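Local coordinates for malonyl CoA-ACP transacylase (PDB 3K89), which probably catalyses the transfer of the malonyl group from malonyl-CoA to holo-acyl carrier protein, yielding malonyl-ACP and free CoA, at residues A91-G96 with V257-C262; V231-A236 with V250-L255; N162-G167 with S284-R289. All coordinates share one frame; numbering follows the deposited sequence.

Contact 1 holds Ser94, the predicted nucleophile, and contacts 2 and 3 each adjoin it. The centre of contact 2 lies about 8 Å from that of contact 1, and Asn233 links the two, its OD1 2.8 Å from Ser94 N and its ND2 2.9 Å from Gly92 O. Contact 3, with its centre about 10 Å from that of contact 1, joins it through strand pairing, Val257 O being 2.9 Å from Phe163 N, and through the neighbouring side chains of His93 and Asn164. Contacts 2 and 3 do not touch; their centres are about 17 Å apart. Bound glycerol lies about 4 Å from the side chains of His93 and Asn164.

Contact 1: A91-G96 with V257-C262; sequences AGHSLG and VQWTGC
His93 and Ser94 belong to a strand-to-helix turn that fits a nucleophile elbow, and from this turn they meet Val257 and Trp259. The His93 side chain stands with CG anti to its backbone N (chi1 -165°), which points the imidazole at both partners, Val257 coming over a face and Trp259 obliquely. Val257 CG1 lies over one ring face, 3.8 Å from the ring centroid and close to the normal, a CH-pi contact displaced toward NE2 and CE1. On the Trp259 side the ring planes are 48° apart: His93 CD2 lies 3.8 Å from Trp259 CG, and Trp259 CB touches the same carbon. The evidence for the elbow is the Gly-His-Ser-Leu-Gly sequence, a strained Ser94 backbone with positive phi (61°), and the 3.8 Å between Gly92 CA and Gly96 CA, which packs the strand end against the first turn of the helix. Ser94 CB only grazes Val257 CG2, at 4.3 Å, while its OG is hydrogen-bonded to His203, the other predicted active-site residue, and to Arg119. Farther back along the strand, the six-membered end of the indole takes over: Trp259 CZ3 is 3.6 Å from Gly92 C and 4.2 Å from Ala91 CB. Leu283, Leu286 and Ile290 of helix 282-290 also pack on this indole, and the side chain of Asn164 is the polar neighbour of His93 NE2.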
loop_
_atom_site.group_PDB
_atom_site.type_symbol
_atom_site.label_atom_id
_atom_site.label_comp_id
_atom_site.label_asym_id
_atom_site.label_seq_id
_atom_site.Cartn_x
_atom_site.Cartn_y
_atom_site.Cartn_z
ATOM N N ALA A 91 -3.409 8.510 -3.453
ATOM C CA ALA A 91 -3.589 7.646 -2.279
ATOM C C ALA A 91 -2.719 6.404 -2.480
ATOM O O ALA A 91 -2.225 6.157 -3.570
ATOM C CB ALA A 91 -5.054 7.256 -2.092
ATOM N N GLY A 92 -2.521 5.620 -1.436
ATOM C CA GLY A 92 -1.797 4.367 -1.629
ATOM C C GLY A 92 -2.130 3.420 -0.523
ATOM O O GLY A 92 -2.577 3.858 0.536
ATOM N N HIS A 93 -1.897 2.135 -0.757
ATOM C CA HIS A 93 -2.347 1.121 0.167
ATOM C C HIS A 93 -1.229 0.754 1.124
ATOM O O HIS A 93 -0.254 0.139 0.710
ATOM C CB HIS A 93 -2.822 -0.102 -0.623
ATOM C CG HIS A 93 -3.632 -1.061 0.192
ATOM N ND1 HIS A 93 -3.103 -1.763 1.255
ATOM C CD2 HIS A 93 -4.930 -1.431 0.097
ATOM C CE1 HIS A 93 -4.044 -2.529 1.784
ATOM N NE2 HIS A 93 -5.169 -2.337 1.106
ATOM N N SER A 94 -1.377 1.190 2.382
ATOM C CA SER A 94 -0.428 0.908 3.475
ATOM C C SER A 94 0.957 1.487 3.135
ATOM O O SER A 94 1.157 2.692 3.234
ATOM C CB SER A 94 -0.389 -0.593 3.756
ATOM O OG SER A 94 0.375 -0.851 4.932
ATOM N N LEU A 95 1.895 0.651 2.687
ATOM C CA LEU A 95 3.172 1.155 2.176
ATOM C C LEU A 95 2.932 2.205 1.086
ATOM O O LEU A 95 3.653 3.210 1.015
ATOM C CB LEU A 95 4.022 -0.025 1.640
ATOM C CG LEU A 95 5.380 0.235 0.957
ATOM C CD1 LEU A 95 5.248 0.726 -0.501
ATOM C CD2 LEU A 95 6.226 1.219 1.758
ATOM N N GLY A 96 1.926 1.978 0.235
ATOM C CA GLY A 96 1.674 2.891 -0.885
ATOM C C GLY A 96 1.383 4.322 -0.483
ATOM O O GLY A 96 1.578 5.236 -1.276
ATOM N N VAL A 257 -6.761 -0.372 7.277
ATOM C CA VAL A 257 -6.680 0.394 6.033
ATOM C C VAL A 257 -8.082 0.530 5.469
ATOM O O VAL A 257 -8.731 -0.461 5.164
ATOM C CB VAL A 257 -5.760 -0.320 5.011
ATOM C CG1 VAL A 257 -5.868 0.271 3.598
ATOM C CG2 VAL A 257 -4.324 -0.254 5.468
ATOM N N GLN A 258 -8.547 1.770 5.340
ATOM C CA GLN A 258 -9.894 2.024 4.808
ATOM C C GLN A 258 -9.789 2.201 3.292
ATOM O O GLN A 258 -9.937 3.317 2.766
ATOM C CB GLN A 258 -10.500 3.288 5.457
ATOM C CG GLN A 258 -10.570 3.264 7.009
ATOM C CD GLN A 258 -11.556 2.264 7.584
ATOM O OE1 GLN A 258 -11.467 1.919 8.773
ATOM N NE2 GLN A 258 -12.513 1.811 6.777
ATOM N N TRP A 259 -9.452 1.119 2.581
ATOM C CA TRP A 259 -9.188 1.263 1.149
ATOM C C TRP A 259 -10.479 1.595 0.397
ATOM O O TRP A 259 -10.500 2.518 -0.428
ATOM C CB TRP A 259 -8.453 0.045 0.539
ATOM C CG TRP A 259 -8.083 0.342 -0.902
ATOM C CD1 TRP A 259 -8.593 -0.248 -2.052
ATOM C CD2 TRP A 259 -7.197 1.376 -1.345
ATOM N NE1 TRP A 259 -8.045 0.353 -3.163
ATOM C CE2 TRP A 259 -7.179 1.340 -2.760
ATOM C CE3 TRP A 259 -6.389 2.315 -0.673
ATOM C CZ2 TRP A 259 -6.400 2.223 -3.527
ATOM C CZ3 TRP A 259 -5.597 3.177 -1.430
ATOM C CH2 TRP A 259 -5.620 3.132 -2.849
ATOM N N THR A 260 -11.557 0.887 0.722
ATOM C CA THR A 260 -12.872 1.211 0.135
ATOM C C THR A 260 -13.201 2.680 0.353
ATOM O O THR A 260 -13.566 3.369 -0.597
ATOM C CB THR A 260 -13.954 0.294 0.695
ATOM O OG1 THR A 260 -13.642 -1.040 0.302
ATOM C CG2 THR A 260 -15.346 0.648 0.136
ATOM N N GLY A 261 -13.012 3.152 1.585
ATOM C CA GLY A 261 -13.266 4.543 1.947
ATOM C C GLY A 261 -12.428 5.518 1.146
ATOM O O GLY A 261 -12.932 6.552 0.700
ATOM N N CYS A 262 -11.142 5.210 0.961
ATOM C CA CYS A 262 -10.263 6.097 0.187
ATOM C C CYS A 262 -10.723 6.220 -1.264
ATOM O O CYS A 262 -10.756 7.311 -1.817
ATOM C CB CYS A 262 -8.806 5.587 0.224
ATOM S SG CYS A 262 -7.988 5.864 1.821
#

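Contact 2: V231-A236 with V250-L255; sequences VQNVDA and VEQLYL
Val234 and Gln252 mark the closest backbone approach, with CA atoms 4.9 Å apart where the turn after strand 231-232 runs up to the last turn of helix 242-254. Val234 carries the apolar part. Its CG2, anti to the backbone N, packs against Glu251 of the helix and Leu255 just beyond it: it is 3.8 Å from Glu251 CB and also 3.8 Å from Leu255 CD1. The other branch, CG1, reaches only the carboxylate end of Glu251, with OE1 at 4.1 Å, and Glu251 OE2 is hydrogen-bonded to Gln247 of its own helix. The polar part is a meeting of two amides. The Gln252 chain leaves with CG anti to the backbone N (chi1 -166°) and bends at chi2, laying its CG 4.0 Å from Asn233 CB and placing NE2 3.1 Å from Asn233 OD1. The two amide planes are nearly parallel (17°) but stepped, Asn233 OD1 lying well off the Gln252 amide plane. Each amide has firmer partners beyond this pair: Asn233 OD1 accepts from Ser94 N and its ND2 donates to Gly92 O, a two-bond grip on the backbone just before and at the predicted nucleophile, while Gln252 NE2 donates to Ser94 O and its OE1 accepts from Arg119. Gln252 O is hydrogen-bonded to His203 ND1, and a histidine held by a main-chain carbonyl while its NE2 meets the serine is consistent with the serine-histidine dyad known from FabD-type malonyl transferases, with Gln252 and Asn233 of this contact bonding directly to the two residues.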
loop_
_atom_site.group_PDB
_atom_site.type_symbol
_atom_site.label_atom_id
_atom_site.label_comp_id
_atom_site.label_asym_id
_atom_site.label_seq_id
_atom_site.Cartn_x
_atom_site.Cartn_y
_atom_site.Cartn_z
ATOM N N VAL A 231 -4.976 11.393 0.083
ATOM C CA VAL A 231 -6.057 10.805 0.878
ATOM C C VAL A 231 -5.486 9.620 1.671
ATOM O O VAL A 231 -5.030 8.647 1.066
ATOM C CB VAL A 231 -7.208 10.340 -0.035
ATOM C CG1 VAL A 231 -8.311 9.706 0.794
ATOM C CG2 VAL A 231 -7.740 11.515 -0.848
ATOM N N GLN A 232 -5.496 9.723 3.005
ATOM C CA GLN A 232 -4.786 8.768 3.877
ATOM C C GLN A 232 -5.694 7.642 4.365
ATOM O O GLN A 232 -6.903 7.812 4.515
ATOM C CB GLN A 232 -4.110 9.526 5.007
ATOM C CG GLN A 232 -2.922 10.333 4.476
ATOM C CD GLN A 232 -2.044 10.917 5.561
ATOM O OE1 GLN A 232 -1.160 10.229 6.124
ATOM N NE2 GLN A 232 -2.233 12.200 5.831
ATOM N N ASN A 233 -5.101 6.470 4.571
ATOM C CA ASN A 233 -5.830 5.229 4.849
ATOM C C ASN A 233 -6.596 5.191 6.158
ATOM O O ASN A 233 -7.595 4.467 6.271
ATOM C CB ASN A 233 -4.854 4.029 4.939
ATOM C CG ASN A 233 -4.166 3.645 3.596
ATOM O OD1 ASN A 233 -3.187 2.904 3.627
ATOM N ND2 ASN A 233 -4.691 4.080 2.451
ATOM N N VAL A 234 -6.090 5.870 7.188
ATOM C CA VAL A 234 -6.662 5.645 8.521
ATOM C C VAL A 234 -8.119 6.129 8.555
ATOM O O VAL A 234 -8.956 5.536 9.231
ATOM C CB VAL A 234 -5.807 6.280 9.645
ATOM C CG1 VAL A 234 -5.779 7.826 9.563
ATOM C CG2 VAL A 234 -6.307 5.819 11.028
ATOM N N ASP A 235 -8.411 7.194 7.811
ATOM C CA ASP A 235 -9.743 7.789 7.855
ATOM C C ASP A 235 -10.261 8.297 6.515
ATOM O O ASP A 235 -11.289 9.000 6.465
ATOM C CB ASP A 235 -9.756 8.911 8.902
ATOM C CG ASP A 235 -8.786 10.038 8.581
ATOM O OD1 ASP A 235 -8.822 11.064 9.302
ATOM O OD2 ASP A 235 -8.008 9.920 7.609
ATOM N N ALA A 236 -9.557 7.941 5.440
ATOM C CA ALA A 236 -9.974 8.297 4.086
ATOM C C ALA A 236 -10.131 9.807 3.934
ATOM O O ALA A 236 -11.061 10.286 3.260
ATOM C CB ALA A 236 -11.268 7.549 3.709
ATOM N N VAL A 250 1.188 7.337 11.872
ATOM C CA VAL A 250 1.348 6.560 13.107
ATOM C C VAL A 250 0.084 5.704 13.327
ATOM O O VAL A 250 0.163 4.477 13.509
ATOM C CB VAL A 250 1.620 7.476 14.316
ATOM C CG1 VAL A 250 1.493 6.674 15.643
ATOM C CG2 VAL A 250 3.015 8.082 14.199
ATOM N N GLU A 251 -1.078 6.353 13.304
ATOM C CA GLU A 251 -2.353 5.665 13.464
ATOM C C GLU A 251 -2.581 4.624 12.385
ATOM O O GLU A 251 -3.141 3.562 12.673
ATOM C CB GLU A 251 -3.500 6.662 13.465
ATOM C CG GLU A 251 -3.472 7.581 14.660
ATOM C CD GLU A 251 -4.505 8.697 14.529
ATOM O OE1 GLU A 251 -5.217 8.768 13.502
ATOM O OE2 GLU A 251 -4.585 9.521 15.448
ATOM N N GLN A 252 -2.157 4.919 11.147
ATOM C CA GLN A 252 -2.280 3.961 10.049
ATOM C C GLN A 252 -1.763 2.578 10.437
ATOM O O GLN A 252 -2.349 1.567 10.045
ATOM C CB GLN A 252 -1.501 4.449 8.812
ATOM C CG GLN A 252 -1.859 3.690 7.541
ATOM C CD GLN A 252 -0.672 3.441 6.640
ATOM O OE1 GLN A 252 0.352 2.914 7.085
ATOM N NE2 GLN A 252 -0.799 3.793 5.352
ATOM N N LEU A 253 -0.657 2.524 11.185
ATOM C CA LEU A 253 0.045 1.250 11.357
ATOM C C LEU A 253 -0.739 0.222 12.159
ATOM O O LEU A 253 -0.601 -0.994 11.927
ATOM C CB LEU A 253 1.408 1.496 12.008
ATOM C CG LEU A 253 2.439 0.403 11.729
ATOM C CD1 LEU A 253 2.934 0.469 10.297
ATOM C CD2 LEU A 253 3.607 0.480 12.684
ATOM N N TYR A 254 -1.554 0.696 13.096
ATOM C CA TYR A 254 -2.265 -0.215 14.018
ATOM C C TYR A 254 -3.774 -0.198 13.838
ATOM O O TYR A 254 -4.494 -0.914 14.539
ATOM C CB TYR A 254 -1.889 0.052 15.484
ATOM C CG TYR A 254 -2.203 1.437 16.013
ATOM C CD1 TYR A 254 -1.240 2.435 15.976
ATOM C CD2 TYR A 254 -3.447 1.736 16.578
ATOM C CE1 TYR A 254 -1.496 3.710 16.482
ATOM C CE2 TYR A 254 -3.723 3.013 17.086
ATOM C CZ TYR A 254 -2.739 3.992 17.035
ATOM O OH TYR A 254 -2.982 5.263 17.528
ATOM N N LEU A 255 -4.248 0.608 12.892
ATOM C CA LEU A 255 -5.673 0.680 12.566
ATOM C C LEU A 255 -5.939 0.185 11.140
ATOM O O LEU A 255 -5.032 0.134 10.319
ATOM C CB LEU A 255 -6.185 2.108 12.779
ATOM C CG LEU A 255 -6.203 2.574 14.239
ATOM C CD1 LEU A 255 -6.553 4.038 14.343
ATOM C CD2 LEU A 255 -7.165 1.718 15.087
#

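Contact 3: N162-G167 with S284-R289; sequences NFNSPG and SGLIKR
Arg289 extends along Ser165 and Pro166, and its chain can be traced atom by atom. CB starts 3.9 Å from Ser165 CB. CG, anti to the backbone N, reaches a tighter spot, 3.5 Å from Ser165 OG and equally 3.5 Å from Pro166 O. A bend at chi2 (66°) then turns the chain across the proline, so that CD passes beside the same carbonyl oxygen and NE lies 3.6 Å from it. At the tip the guanidinium presents one face to Pro166 O, which sits above the plane and toward its rim, a position that gives van der Waals contact and perhaps some electrostatic attraction. NH1 and NH2 both end 4.0 Å from Pro166 CB. One helical turn earlier, Leu286 makes the buried half of the contact: its CB is 3.6 Å from Asn164 O, and its two methyls both press on Asn164 CB from one side, CD2 at 3.8 Å. Trp259 packs on both Leu286 and Asn164 and extends this apolar patch inward. The short segment axes are inclined at 71°, so the helix crosses the strand end steeply and offers it only the successive turns carrying Leu286 and Arg289. At that end Asn164 and Ser165 both face Gln168 in a classic beta bulge. Helix 282-290 connects the parallel strands 273-276 and 295-298, whereas strand 158-165 belongs to the mixed sheet; the contact thus joins the larger hydrolase-like part to the smaller ferredoxin-like part, the two-subdomain build of the malonyl transferase fold.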
loop_
_atom_site.group_PDB
_atom_site.type_symbol
_atom_site.label_atom_id
_atom_site.label_comp_id
_atom_site.label_asym_id
_atom_site.label_seq_id
_atom_site.Cartn_x
_atom_site.Cartn_y
_atom_site.Cartn_z
ATOM N N ASN A 162 -7.652 -4.813 6.748
ATOM C CA ASN A 162 -7.909 -4.026 5.528
ATOM C C ASN A 162 -9.384 -4.136 5.157
ATOM O O ASN A 162 -9.896 -5.256 5.046
ATOM C CB ASN A 162 -7.230 -4.580 4.270
ATOM C CG ASN A 162 -5.686 -4.584 4.278
ATOM O OD1 ASN A 162 -4.972 -4.068 5.161
ATOM N ND2 ASN A 162 -5.179 -5.166 3.234
ATOM N N PHE A 163 -10.026 -3.005 4.897
ATOM C CA PHE A 163 -11.302 -2.980 4.165
ATOM C C PHE A 163 -10.960 -2.709 2.706
ATOM O O PHE A 163 -10.767 -1.551 2.328
ATOM C CB PHE A 163 -12.242 -1.915 4.750
ATOM C CG PHE A 163 -12.668 -2.212 6.164
ATOM C CD1 PHE A 163 -13.722 -3.097 6.412
ATOM C CD2 PHE A 163 -12.000 -1.627 7.247
ATOM C CE1 PHE A 163 -14.113 -3.384 7.729
ATOM C CE2 PHE A 163 -12.369 -1.914 8.556
ATOM C CZ PHE A 163 -13.437 -2.790 8.802
ATOM N N ASN A 164 -10.828 -3.772 1.908
ATOM C CA ASN A 164 -10.295 -3.658 0.546
ATOM C C ASN A 164 -11.309 -3.433 -0.556
ATOM O O ASN A 164 -11.030 -2.714 -1.487
ATOM C CB ASN A 164 -9.344 -4.818 0.210
ATOM C CG ASN A 164 -8.020 -4.671 0.913
ATOM O OD1 ASN A 164 -7.640 -3.555 1.267
ATOM N ND2 ASN A 164 -7.309 -5.781 1.123
ATOM N N SER A 165 -12.471 -4.066 -0.442
ATOM C CA SER A 165 -13.586 -3.799 -1.345
ATOM C C SER A 165 -14.803 -4.435 -0.704
ATOM O O SER A 165 -14.658 -5.200 0.239
ATOM C CB SER A 165 -13.338 -4.402 -2.734
ATOM O OG SER A 165 -13.445 -5.808 -2.731
ATOM N N PRO A 166 -16.008 -4.126 -1.206
ATOM C CA PRO A 166 -17.107 -4.959 -0.734
ATOM C C PRO A 166 -16.759 -6.407 -1.083
ATOM O O PRO A 166 -16.258 -6.675 -2.179
ATOM C CB PRO A 166 -18.310 -4.431 -1.529
ATOM C CG PRO A 166 -17.935 -3.016 -1.859
ATOM C CD PRO A 166 -16.457 -3.056 -2.112
ATOM N N GLY A 167 -16.910 -7.317 -0.126
ATOM C CA GLY A 167 -16.529 -8.716 -0.361
ATOM C C GLY A 167 -15.037 -9.043 -0.353
ATOM O O GLY A 167 -14.631 -10.134 -0.785
ATOM N N SER A 284 -6.149 -1.879 -8.889
ATOM C CA SER A 284 -7.083 -1.713 -10.006
ATOM C C SER A 284 -8.250 -2.688 -9.861
ATOM O O SER A 284 -9.401 -2.313 -10.084
ATOM C CB SER A 284 -6.378 -1.894 -11.356
ATOM O OG SER A 284 -5.399 -0.885 -11.580
ATOM N N GLY A 285 -7.952 -3.926 -9.452
ATOM C CA GLY A 285 -9.004 -4.945 -9.208
ATOM C C GLY A 285 -9.958 -4.542 -8.093
ATOM O O GLY A 285 -11.189 -4.655 -8.228
ATOM N N LEU A 286 -9.399 -4.040 -6.987
ATOM C CA LEU A 286 -10.220 -3.549 -5.875
ATOM C C LEU A 286 -11.119 -2.385 -6.285
ATOM O O LEU A 286 -12.300 -2.353 -5.934
ATOM C CB LEU A 286 -9.341 -3.158 -4.668
ATOM C CG LEU A 286 -8.471 -4.300 -4.125
ATOM C CD1 LEU A 286 -7.557 -3.740 -3.051
ATOM C CD2 LEU A 286 -9.347 -5.433 -3.546
ATOM N N ILE A 287 -10.542 -1.438 -7.018
ATOM C CA ILE A 287 -11.258 -0.243 -7.464
ATOM C C ILE A 287 -12.470 -0.644 -8.325
ATOM O O ILE A 287 -13.559 -0.098 -8.134
ATOM C CB ILE A 287 -10.332 0.729 -8.219
ATOM C CG1 ILE A 287 -9.361 1.410 -7.238
ATOM C CG2 ILE A 287 -11.150 1.830 -8.926
ATOM C CD1 ILE A 287 -8.109 1.992 -7.893
ATOM N N LYS A 288 -12.275 -1.599 -9.232
ATOM C CA LYS A 288 -13.365 -2.084 -10.105
ATOM C C LYS A 288 -14.513 -2.691 -9.305
ATOM O O LYS A 288 -15.675 -2.651 -9.740
ATOM C CB LYS A 288 -12.845 -3.085 -11.146
ATOM C CG LYS A 288 -11.859 -2.489 -12.150
ATOM C CD LYS A 288 -11.566 -3.443 -13.293
ATOM C CE LYS A 288 -10.060 -3.563 -13.573
ATOM N NZ LYS A 288 -9.297 -2.279 -13.471
ATOM N N ARG A 289 -14.195 -3.259 -8.141
ATOM C CA ARG A 289 -15.209 -3.834 -7.252
ATOM C C ARG A 289 -15.891 -2.764 -6.395
ATOM O O ARG A 289 -17.077 -2.880 -6.080
ATOM C CB ARG A 289 -14.606 -4.958 -6.391
ATOM C CG ARG A 289 -15.592 -5.731 -5.518
ATOM C CD ARG A 289 -16.591 -6.546 -6.347
ATOM N NE ARG A 289 -17.673 -7.069 -5.512
ATOM C CZ ARG A 289 -18.726 -6.359 -5.116
ATOM N NH1 ARG A 289 -18.851 -5.088 -5.483
ATOM N NH2 ARG A 289 -19.657 -6.921 -4.351
#